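Side-chain contacts in spike protein P1 (Pseudoalteromonas phage pm2, PDB 2VVE), which serves as the receptor-binding spike at the fivefold vertices of the virion, recognising the host through its C-terminal part: residues 151-156 against 179-184; 96-101 against 111-116; 15-20 against 24-29. All coordinates share one frame; numbering follows the deposited sequence. Where two conformers were deposited one is given.

Contact 1. Residues 151-156 against 179-184; sequences ISVKPA and GSHSGY
The carbonyl oxygen of Ile151 takes the imidazole N-H of His181, with His181 NE2 to Ile151 O at 2.9 Å and an N-H...O angle of 158°. The oxygen lies at the edge of the ring, almost in its plane, and the ring nitrogen is tilted 23° from the carbonyl plane. Ile151 O also receives a weak bond from the backbone N of Gly179, at 3.4 Å, so histidine supplies the stronger of two donors. In return, Ile151 N donates to Gly179 O at 2.9 Å, and the two residues form an antiparallel hydrogen-bonded pair. Glycine suits this position because its backbone angles would jam a side chain against the preceding carbonyl oxygen.

His181 leaves its backbone with CG anti to the carbonyl carbon (chi1 -49°), which sends the ring back to the strand. CG1 of Val153 touches the ring obliquely, 4.1 Å from His181 NE2, and adds an apolar neighbour. Further out, the ring meets that of His137, while His181 N bonds Ser139 OG. Ser152 N donates to Asp212, a calcium ligand together with Ser150 and Asp214, so the pairing starts right beside the metal site. Just past the end of strand 177-179, the His181 side chain thus adds a bond to strand 151-160, where Val153 touches His137, Glu208 and Thr229, on strands 129-137, 200-208 and 229-236.

Contact 2. Residues 96-101 against 111-116; sequences RAKYAQ and NNVPFF
The ammonium group of Lys98 is held by two successive backbone carbonyls, those of Asn111 and Asn112. Lys98 NZ donates to Asn112 O at 2.9 Å and, weakly, to Asn111 O at 3.3 Å. The stronger bond does not use a lone pair in the usual direction: the nitrogen stands above the Asn112 carbonyl, 56° out of its plane, with a C=O...N angle of 117°. From there Lys98 NZ also comes within 3.5 Å of Asn112 CB.

A long, unbranched side chain is what this reach requires. Lys98 starts with CG anti to its own carbonyl carbon (chi1 -62°) and is extended from there to its end, carrying the charge straight across to the other segment. Its methylenes do apolar work on the way, Lys98 CD lying 4.3 Å from Val113 CG2. Val113 itself is buried and packs on Leu108 of the helix, so the lysine's methylenes lie beside a residue that the helix helps to cover.

The two carbonyls are presented by the way helix 105-110 ends. Asn112, with its positive phi, is the C-prime residue of a Schellman motif, in which Asn112 N bonds Glu109 O and Val113 N bonds Leu108 O. Asparagine tolerates such positive phi better than most residues. The Asn111 side chain bonds back to the helix, ND2 to Ala107 O, while its carbonyl accepts the weak bond from the lysine.

Chemically, the positive group sits where the partial negative charge of a helix C terminus collects. This probably stabilises the protonated amine and, in turn, the helix end, joining the loop before the helix to the loop after it by charge as well as by hydrogen bonds.

Contact 3. Residues 15-20 against 24-29; sequences FQIPLR and RELLPE
Arg20 lays its CB over the centre of one face of the Arg24 guanidinium, 3.4 Å above the plane. The Arg24 chain is extended from CG to NE, and this length brings its flat end against Arg20 CB. The two guanidinium planes are turned 61° apart, and Arg20 NE stays 5.2 Å from Arg24 NH1. Each arginine's charged end has its own partner: Arg24 NH2 forms a salt bridge with Asp21, in the turn between the segments, and Arg20 NH1 bonds Pro239 O.

Nearer the core the contact is apolar. Leu26 has CG anti to its backbone N (chi1 -177°), which brings CD1 to 4.2 Å from Ile17 CD1 and 4.3 Å from Leu19 CD2. Ile17 meets it at about a right angle, Ile17 CD1 also touching Leu26 O at 3.3 Å. Branched aliphatic residues suit this spot, since they interlock without needing polar partners.

Strand 11-19 is an edge strand in one sheet of the second jelly-roll domain, beside strand 245-253, whereas strand 24-27, with a classic beta bulge at Leu26 and Leu27, edges the other sheet beside strand 78-81. Leu26 therefore packs between the two sheets, against Ile38 of one and Tyr80 of the other.

How the contacts relate
From the N terminus, contact 3 comes first, closing the short turn between strands 11-19 and 24-27 and so tying together the two sheets of the second jelly-roll domain. Contact 2 follows, bracketing helix 105-110 between strands 88-91 and 116-120. Contact 1 is last, closing the longer excursion through strands 169-172 and 177-179. The three stand in series, without nesting or crossing. Contacts 1 and 2 lie near each other, with nearest atoms about 6 Å apart, and Glu208 serves both, bonding Lys98 through its backbone and Lys154 N through its side chain. Contact 3 lies across the chain's centre, its centre about 44 Å from that of contact 1.

Contact 1. Residues 151-156 against 179-184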
loop_
_atom_site.group_PDB
_atom_site.type_symbol
_atom_site.label_atom_id
_atom_site.label_comp_id
_atom_site.label_asym_id
_atom_site.label_seq_id
_atom_site.Cartn_x
_atom_site.Cartn_y
_atom_site.Cartn_z
ATOM N N ILE A 151 -20.309 -34.752 37.573
ATOM C CA ILE A 151 -20.312 -33.484 36.858
ATOM C C ILE A 151 -20.929 -33.648 35.468
ATOM O O ILE A 151 -20.474 -34.473 34.668
ATOM C CB ILE A 151 -18.879 -32.881 36.753
ATOM C CG1 ILE A 151 -18.324 -32.522 38.144
ATOM C CG2 ILE A 151 -18.844 -31.674 35.801
ATOM C CD1 ILE A 151 -19.139 -31.485 38.941
ATOM N N SER A 152 -21.968 -32.859 35.193
ATOM C CA SER A 152 -22.558 -32.807 33.853
ATOM C C SER A 152 -21.805 -31.790 33.014
ATOM O O SER A 152 -21.487 -30.693 33.483
ATOM C CB SER A 152 -24.054 -32.462 33.905
ATOM O OG SER A 152 -24.793 -33.505 34.524
ATOM N N VAL A 153 -21.500 -32.181 31.780
ATOM C CA VAL A 153 -20.784 -31.324 30.838
ATOM C C VAL A 153 -21.532 -31.215 29.506
ATOM O O VAL A 153 -22.217 -32.148 29.076
ATOM C CB VAL A 153 -19.322 -31.801 30.577
ATOM C CG1 VAL A 153 -18.512 -31.844 31.877
ATOM C CG2 VAL A 153 -19.297 -33.154 29.898
ATOM N N LYS A 154 -21.420 -30.054 28.879
ATOM C CA LYS A 154 -21.927 -29.858 27.531
ATOM C C LYS A 154 -21.077 -28.783 26.847
ATOM O O LYS A 154 -21.394 -27.587 26.928
ATOM C CB LYS A 154 -23.425 -29.507 27.534
ATOM C CG LYS A 154 -24.023 -29.352 26.124
ATOM C CD LYS A 154 -25.542 -29.406 26.116
ATOM C CE LYS A 154 -26.053 -30.826 25.983
ATOM N NZ LYS A 154 -27.539 -30.857 25.991
ATOM N N PRO A 155 -19.977 -29.208 26.185
ATOM C CA PRO A 155 -19.104 -28.255 25.502
ATOM C C PRO A 155 -19.813 -27.618 24.304
ATOM O O PRO A 155 -20.701 -28.235 23.715
ATOM C CB PRO A 155 -17.910 -29.113 25.055
ATOM C CG PRO A 155 -18.461 -30.522 24.994
ATOM C CD PRO A 155 -19.487 -30.598 26.075
ATOM N N ALA A 156 -19.450 -26.385 23.971
ATOM C CA ALA A 156 -20.051 -25.709 22.814
ATOM C C ALA A 156 -19.039 -24.826 22.105
ATOM O O ALA A 156 -17.998 -24.477 22.683
ATOM C CB ALA A 156 -21.268 -24.888 23.235
ATOM N N GLY A 179 -20.866 -37.808 34.589
ATOM C CA GLY A 179 -20.195 -38.794 35.413
ATOM C C GLY A 179 -19.041 -38.172 36.169
ATOM O O GLY A 179 -18.918 -36.943 36.249
ATOM N N SER A 180 -18.223 -39.037 36.765
ATOM C CA SER A 180 -16.980 -38.607 37.388
ATOM C C SER A 180 -15.863 -38.803 36.375
ATOM O O SER A 180 -15.496 -39.933 36.047
ATOM C CB SER A 180 -16.719 -39.399 38.671
ATOM O OG SER A 180 -17.823 -39.281 39.553
ATOM N N HIS A 181 -15.336 -37.690 35.876
ATOM C CA HIS A 181 -14.380 -37.704 34.771
ATOM C C HIS A 181 -12.932 -37.821 35.231
ATOM O O HIS A 181 -12.437 -36.977 35.982
ATOM C CB HIS A 181 -14.575 -36.459 33.907
ATOM C CG HIS A 181 -16.003 -36.213 33.525
ATOM N ND1 HIS A 181 -16.565 -36.724 32.376
ATOM C CD2 HIS A 181 -16.988 -35.523 34.149
ATOM C CE1 HIS A 181 -17.830 -36.354 32.304
ATOM N NE2 HIS A 181 -18.113 -35.626 33.368
ATOM N N SER A 182 -12.261 -38.875 34.777
ATOM C CA SER A 182 -10.859 -39.099 35.128
ATOM C C SER A 182 -9.889 -38.406 34.161
ATOM O O SER A 182 -8.704 -38.256 34.464
ATOM C CB SER A 182 -10.552 -40.598 35.262
ATOM O OG SER A 182 -11.063 -41.346 34.175
ATOM N N GLY A 183 -10.405 -37.985 33.007
ATOM C CA GLY A 183 -9.635 -37.230 32.024
ATOM C C GLY A 183 -8.488 -37.973 31.365
ATOM O O GLY A 183 -7.471 -37.364 31.032
ATOM N N TYR A 184 -8.651 -39.282 31.160
ATOM C CA TYR A 184 -7.616 -40.095 30.516
ATOM C C TYR A 184 -7.618 -39.807 29.016
ATOM O O TYR A 184 -8.685 -39.751 28.399
ATOM C CB TYR A 184 -7.831 -41.592 30.774
ATOM C CG TYR A 184 -7.786 -42.017 32.237
ATOM C CD1 TYR A 184 -7.025 -41.311 33.174
ATOM C CD2 TYR A 184 -8.485 -43.144 32.674
ATOM C CE1 TYR A 184 -6.981 -41.698 34.514
ATOM C CE2 TYR A 184 -8.446 -43.546 34.009
ATOM C CZ TYR A 184 -7.693 -42.821 34.923
ATOM O OH TYR A 184 -7.652 -43.215 36.242
#

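Contact 2. Residues 96-101 against 111-116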
loop_
_atom_site.group_PDB
_atom_site.type_symbol
_atom_site.label_atom_id
_atom_site.label_comp_id
_atom_site.label_asym_id
_atom_site.label_seq_id
_atom_site.Cartn_x
_atom_site.Cartn_y
_atom_site.Cartn_z
ATOM N N ARG A 96 -7.771 -25.046 30.911
ATOM C CA ARG A 96 -9.179 -25.425 31.052
ATOM C C ARG A 96 -10.077 -24.335 30.469
ATOM O O ARG A 96 -9.822 -23.139 30.667
ATOM C CB ARG A 96 -9.509 -25.634 32.525
ATOM C CG ARG A 96 -8.792 -26.841 33.148
ATOM C CD ARG A 96 -8.582 -26.686 34.648
ATOM N NE ARG A 96 -9.838 -26.454 35.359
ATOM C CZ ARG A 96 -9.948 -26.263 36.672
ATOM N NH1 ARG A 96 -8.875 -26.289 37.467
ATOM N NH2 ARG A 96 -11.143 -26.055 37.195
ATOM N N ALA A 97 -11.141 -24.751 29.783
ATOM C CA ALA A 97 -12.074 -23.810 29.165
ATOM C C ALA A 97 -12.959 -23.184 30.244
ATOM O O ALA A 97 -13.233 -23.813 31.270
ATOM C CB ALA A 97 -12.933 -24.524 28.147
ATOM N N LYS A 98 -13.420 -21.960 30.006
ATOM C CA LYS A 98 -14.305 -21.299 30.976
ATOM C C LYS A 98 -15.782 -21.664 30.839
ATOM O O LYS A 98 -16.267 -21.968 29.737
ATOM C CB LYS A 98 -14.111 -19.777 30.956
ATOM C CG LYS A 98 -12.685 -19.387 31.345
ATOM C CD LYS A 98 -12.374 -17.922 31.173
ATOM C CE LYS A 98 -10.978 -17.660 31.725
ATOM N NZ LYS A 98 -10.561 -16.233 31.699
ATOM N N TYR A 99 -16.488 -21.657 31.974
ATOM C CA TYR A 99 -17.943 -21.647 31.958
ATOM C C TYR A 99 -18.446 -20.365 31.301
ATOM O O TYR A 99 -18.042 -19.258 31.686
ATOM C CB TYR A 99 -18.520 -21.698 33.373
ATOM C CG TYR A 99 -18.182 -22.919 34.196
ATOM C CD1 TYR A 99 -18.817 -24.137 33.961
ATOM C CD2 TYR A 99 -17.269 -22.841 35.250
ATOM C CE1 TYR A 99 -18.535 -25.263 34.746
ATOM C CE2 TYR A 99 -16.975 -23.958 36.041
ATOM C CZ TYR A 99 -17.611 -25.161 35.785
ATOM O OH TYR A 99 -17.336 -26.269 36.544
ATOM N N ALA A 100 -19.358 -20.499 30.344
ATOM C CA ALA A 100 -19.953 -19.301 29.735
ATOM C C ALA A 100 -21.402 -19.482 29.313
ATOM O O ALA A 100 -21.743 -20.448 28.614
ATOM C CB ALA A 100 -19.111 -18.817 28.547
ATOM N N GLN A 101 -22.235 -18.531 29.732
ATOM C CA GLN A 101 -23.581 -18.377 29.200
ATOM C C GLN A 101 -23.485 -17.541 27.938
ATOM O O GLN A 101 -22.472 -16.897 27.689
ATOM C CB GLN A 101 -24.502 -17.682 30.202
ATOM C CG GLN A 101 -24.630 -18.426 31.504
ATOM C CD GLN A 101 -25.640 -17.818 32.438
ATOM O OE1 GLN A 101 -26.753 -18.309 32.548
ATOM N NE2 GLN A 101 -25.257 -16.749 33.122
ATOM N N ASN A 111 -14.269 -10.927 29.576
ATOM C CA ASN A 111 -14.019 -11.856 30.662
ATOM C C ASN A 111 -12.968 -12.894 30.284
ATOM O O ASN A 111 -12.851 -13.947 30.926
ATOM C CB ASN A 111 -15.332 -12.506 31.091
ATOM C CG ASN A 111 -16.146 -11.600 31.989
ATOM O OD1 ASN A 111 -15.850 -11.475 33.184
ATOM N ND2 ASN A 111 -17.163 -10.945 31.425
ATOM N N ASN A 112 -12.194 -12.557 29.255
ATOM C CA ASN A 112 -11.048 -13.347 28.821
ATOM C C ASN A 112 -11.354 -14.790 28.467
ATOM O O ASN A 112 -10.608 -15.695 28.858
ATOM C CB ASN A 112 -9.922 -13.267 29.862
ATOM C CG ASN A 112 -9.312 -11.875 29.945
ATOM O OD1 ASN A 112 -9.498 -11.047 29.050
ATOM N ND2 ASN A 112 -8.585 -11.613 31.019
ATOM N N VAL A 113 -12.452 -15.003 27.737
ATOM C CA VAL A 113 -12.723 -16.314 27.144
ATOM C C VAL A 113 -11.947 -16.404 25.816
ATOM O O VAL A 113 -12.247 -15.653 24.880
ATOM C CB VAL A 113 -14.250 -16.542 26.916
ATOM C CG1 VAL A 113 -14.514 -17.918 26.247
ATOM C CG2 VAL A 113 -15.039 -16.384 28.229
ATOM N N PRO A 114 -10.920 -17.286 25.735
ATOM C CA PRO A 114 -10.169 -17.420 24.485
ATOM C C PRO A 114 -11.027 -17.751 23.275
ATOM O O PRO A 114 -11.987 -18.533 23.362
ATOM C CB PRO A 114 -9.176 -18.550 24.789
ATOM C CG PRO A 114 -8.948 -18.427 26.264
ATOM C CD PRO A 114 -10.337 -18.135 26.788
ATOM N N PHE A 115 -10.678 -17.141 22.154
ATOM C CA PHE A 115 -11.398 -17.355 20.906
ATOM C C PHE A 115 -10.429 -17.581 19.749
ATOM O O PHE A 115 -9.201 -17.400 19.871
ATOM C CB PHE A 115 -12.304 -16.144 20.603
ATOM C CG PHE A 115 -11.552 -14.845 20.438
ATOM C CD1 PHE A 115 -10.892 -14.541 19.242
ATOM C CD2 PHE A 115 -11.489 -13.931 21.494
ATOM C CE1 PHE A 115 -10.196 -13.339 19.101
ATOM C CE2 PHE A 115 -10.794 -12.731 21.363
ATOM C CZ PHE A 115 -10.143 -12.436 20.165
ATOM N N PHE A 116 -10.982 -17.984 18.613
ATOM C CA PHE A 116 -10.230 -17.976 17.366
ATOM C C PHE A 116 -11.199 -17.551 16.275
ATOM O O PHE A 116 -12.414 -17.632 16.456
ATOM C CB PHE A 116 -9.593 -19.346 17.088
ATOM C CG PHE A 116 -10.592 -20.444 16.827
ATOM C CD1 PHE A 116 -11.002 -20.719 15.522
ATOM C CD2 PHE A 116 -11.137 -21.179 17.876
ATOM C CE1 PHE A 116 -11.920 -21.724 15.256
ATOM C CE2 PHE A 116 -12.074 -22.186 17.624
ATOM C CZ PHE A 116 -12.465 -22.452 16.308
#

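Contact 3. Residues 15-20 against 24-29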
loop_
_atom_site.group_PDB
_atom_site.type_symbol
_atom_site.label_atom_id
_atom_site.label_comp_id
_atom_site.label_asym_id
_atom_site.label_seq_id
_atom_site.Cartn_x
_atom_site.Cartn_y
_atom_site.Cartn_z
ATOM N N PHE A 15 -11.648 -19.806 -13.171
ATOM C CA PHE A 15 -12.032 -20.810 -12.183
ATOM C C PHE A 15 -11.138 -20.726 -10.960
ATOM O O PHE A 15 -10.207 -19.929 -10.918
ATOM C CB PHE A 15 -11.992 -22.217 -12.805
ATOM C CG PHE A 15 -10.629 -22.626 -13.301
ATOM C CD1 PHE A 15 -9.765 -23.364 -12.491
ATOM C CD2 PHE A 15 -10.200 -22.271 -14.587
ATOM C CE1 PHE A 15 -8.489 -23.739 -12.955
ATOM C CE2 PHE A 15 -8.924 -22.633 -15.046
ATOM C CZ PHE A 15 -8.080 -23.372 -14.236
ATOM N N GLN A 16 -11.441 -21.547 -9.965
ATOM C CA GLN A 16 -10.697 -21.548 -8.707
ATOM C C GLN A 16 -10.038 -22.901 -8.513
ATOM O O GLN A 16 -10.652 -23.940 -8.793
ATOM C CB GLN A 16 -11.619 -21.234 -7.518
ATOM C CG GLN A 16 -12.126 -19.763 -7.442
ATOM C CD GLN A 16 -13.100 -19.394 -8.562
ATOM O OE1 GLN A 16 -14.053 -20.123 -8.833
ATOM N NE2 GLN A 16 -12.852 -18.262 -9.224
ATOM N N ILE A 17 -8.796 -22.891 -8.036
ATOM C CA ILE A 17 -8.113 -24.145 -7.682
ATOM C C ILE A 17 -7.979 -24.282 -6.161
ATOM O O ILE A 17 -7.489 -23.359 -5.490
ATOM C CB ILE A 17 -6.721 -24.262 -8.334
ATOM C CG1 ILE A 17 -6.843 -24.484 -9.848
ATOM C CG2 ILE A 17 -5.903 -25.412 -7.692
ATOM C CD1 ILE A 17 -5.543 -24.201 -10.616
ATOM N N PRO A 18 -8.404 -25.437 -5.614
ATOM C CA PRO A 18 -8.227 -25.655 -4.185
ATOM C C PRO A 18 -6.762 -25.929 -3.887
ATOM O O PRO A 18 -6.176 -26.865 -4.436
ATOM C CB PRO A 18 -9.086 -26.892 -3.900
ATOM C CG PRO A 18 -9.067 -27.654 -5.195
ATOM C CD PRO A 18 -9.030 -26.601 -6.280
ATOM N N LEU A 19 -6.166 -25.087 -3.050
ATOM C CA LEU A 19 -4.761 -25.262 -2.683
ATOM C C LEU A 19 -4.626 -26.204 -1.480
ATOM O O LEU A 19 -5.132 -25.909 -0.400
ATOM C CB LEU A 19 -4.127 -23.911 -2.366
ATOM C CG LEU A 19 -4.076 -22.874 -3.497
ATOM C CD1 LEU A 19 -3.690 -21.514 -2.933
ATOM C CD2 LEU A 19 -3.083 -23.308 -4.583
ATOM N N ARG A 20 -3.955 -27.339 -1.676
ATOM C CA ARG A 20 -3.861 -28.330 -0.612
ATOM C C ARG A 20 -2.392 -28.506 -0.201
ATOM O O ARG A 20 -1.563 -27.677 -0.554
ATOM C CB ARG A 20 -4.570 -29.624 -1.027
ATOM C CG ARG A 20 -6.034 -29.369 -1.409
ATOM C CD ARG A 20 -6.856 -30.647 -1.494
ATOM N NE ARG A 20 -8.257 -30.348 -1.796
ATOM C CZ ARG A 20 -9.172 -29.974 -0.898
ATOM N NH1 ARG A 20 -8.856 -29.850 0.391
ATOM N NH2 ARG A 20 -10.416 -29.716 -1.289
ATOM N N ARG A 24 2.096 -30.077 -5.097
ATOM C CA ARG A 24 1.018 -30.544 -5.959
ATOM C C ARG A 24 1.068 -29.783 -7.265
ATOM O O ARG A 24 1.657 -28.713 -7.361
ATOM C CB ARG A 24 -0.348 -30.321 -5.291
ATOM C CG ARG A 24 -0.560 -31.176 -4.047
ATOM C CD ARG A 24 -1.938 -31.015 -3.478
ATOM N NE ARG A 24 -2.073 -31.717 -2.192
ATOM C CZ ARG A 24 -2.993 -32.638 -1.928
ATOM N NH1 ARG A 24 -3.884 -32.972 -2.852
ATOM N NH2 ARG A 24 -3.035 -33.212 -0.728
ATOM N N GLU A 25 0.436 -30.340 -8.282
ATOM C CA GLU A 25 0.384 -29.676 -9.567
ATOM C C GLU A 25 -0.617 -28.514 -9.535
ATOM O O GLU A 25 -1.744 -28.676 -9.062
ATOM C CB GLU A 25 -0.013 -30.688 -10.631
ATOM C CG GLU A 25 0.212 -30.203 -12.025
ATOM C CD GLU A 25 -0.040 -31.281 -13.039
ATOM O OE1 GLU A 25 -1.213 -31.672 -13.191
ATOM O OE2 GLU A 25 0.933 -31.713 -13.693
ATOM N N LEU A 26 -0.191 -27.346 -10.012
ATOM C CA LEU A 26 -1.075 -26.193 -10.133
ATOM C C LEU A 26 -1.761 -26.225 -11.496
ATOM O O LEU A 26 -2.971 -26.020 -11.597
ATOM C CB LEU A 26 -0.294 -24.887 -9.973
ATOM C CG LEU A 26 -1.138 -23.617 -10.020
ATOM C CD1 LEU A 26 -1.916 -23.458 -8.720
ATOM C CD2 LEU A 26 -0.250 -22.422 -10.301
ATOM N N LEU A 27 -0.972 -26.466 -12.538
ATOM C CA LEU A 27 -1.478 -26.627 -13.905
ATOM C C LEU A 27 -0.875 -27.861 -14.558
ATOM O O LEU A 27 0.326 -28.127 -14.391
ATOM C CB LEU A 27 -1.102 -25.415 -14.756
ATOM C CG LEU A 27 -1.554 -24.053 -14.234
ATOM C CD1 LEU A 27 -0.752 -22.959 -14.926
ATOM C CD2 LEU A 27 -3.062 -23.874 -14.404
ATOM N N PRO A 28 -1.688 -28.603 -15.340
ATOM C CA PRO A 28 -1.182 -29.780 -16.030
ATOM C C PRO A 28 -0.519 -29.383 -17.359
ATOM O O PRO A 28 -0.705 -28.254 -17.830
ATOM C CB PRO A 28 -2.454 -30.604 -16.273
ATOM C CG PRO A 28 -3.531 -29.566 -16.471
ATOM C CD PRO A 28 -3.118 -28.361 -15.632
ATOM N N GLU A 29 0.249 -30.287 -17.957
ATOM C CA GLU A 29 0.686 -30.069 -19.337
ATOM C C GLU A 29 -0.563 -30.047 -20.215
ATOM O O GLU A 29 -1.393 -30.959 -20.163
ATOM C CB GLU A 29 1.662 -31.135 -19.819
ATOM C CG GLU A 29 2.213 -30.842 -21.233
ATOM C CD GLU A 29 3.341 -31.759 -21.652
ATOM O OE1 GLU A 29 4.235 -32.043 -20.823
ATOM O OE2 GLU A 29 3.345 -32.181 -22.832
#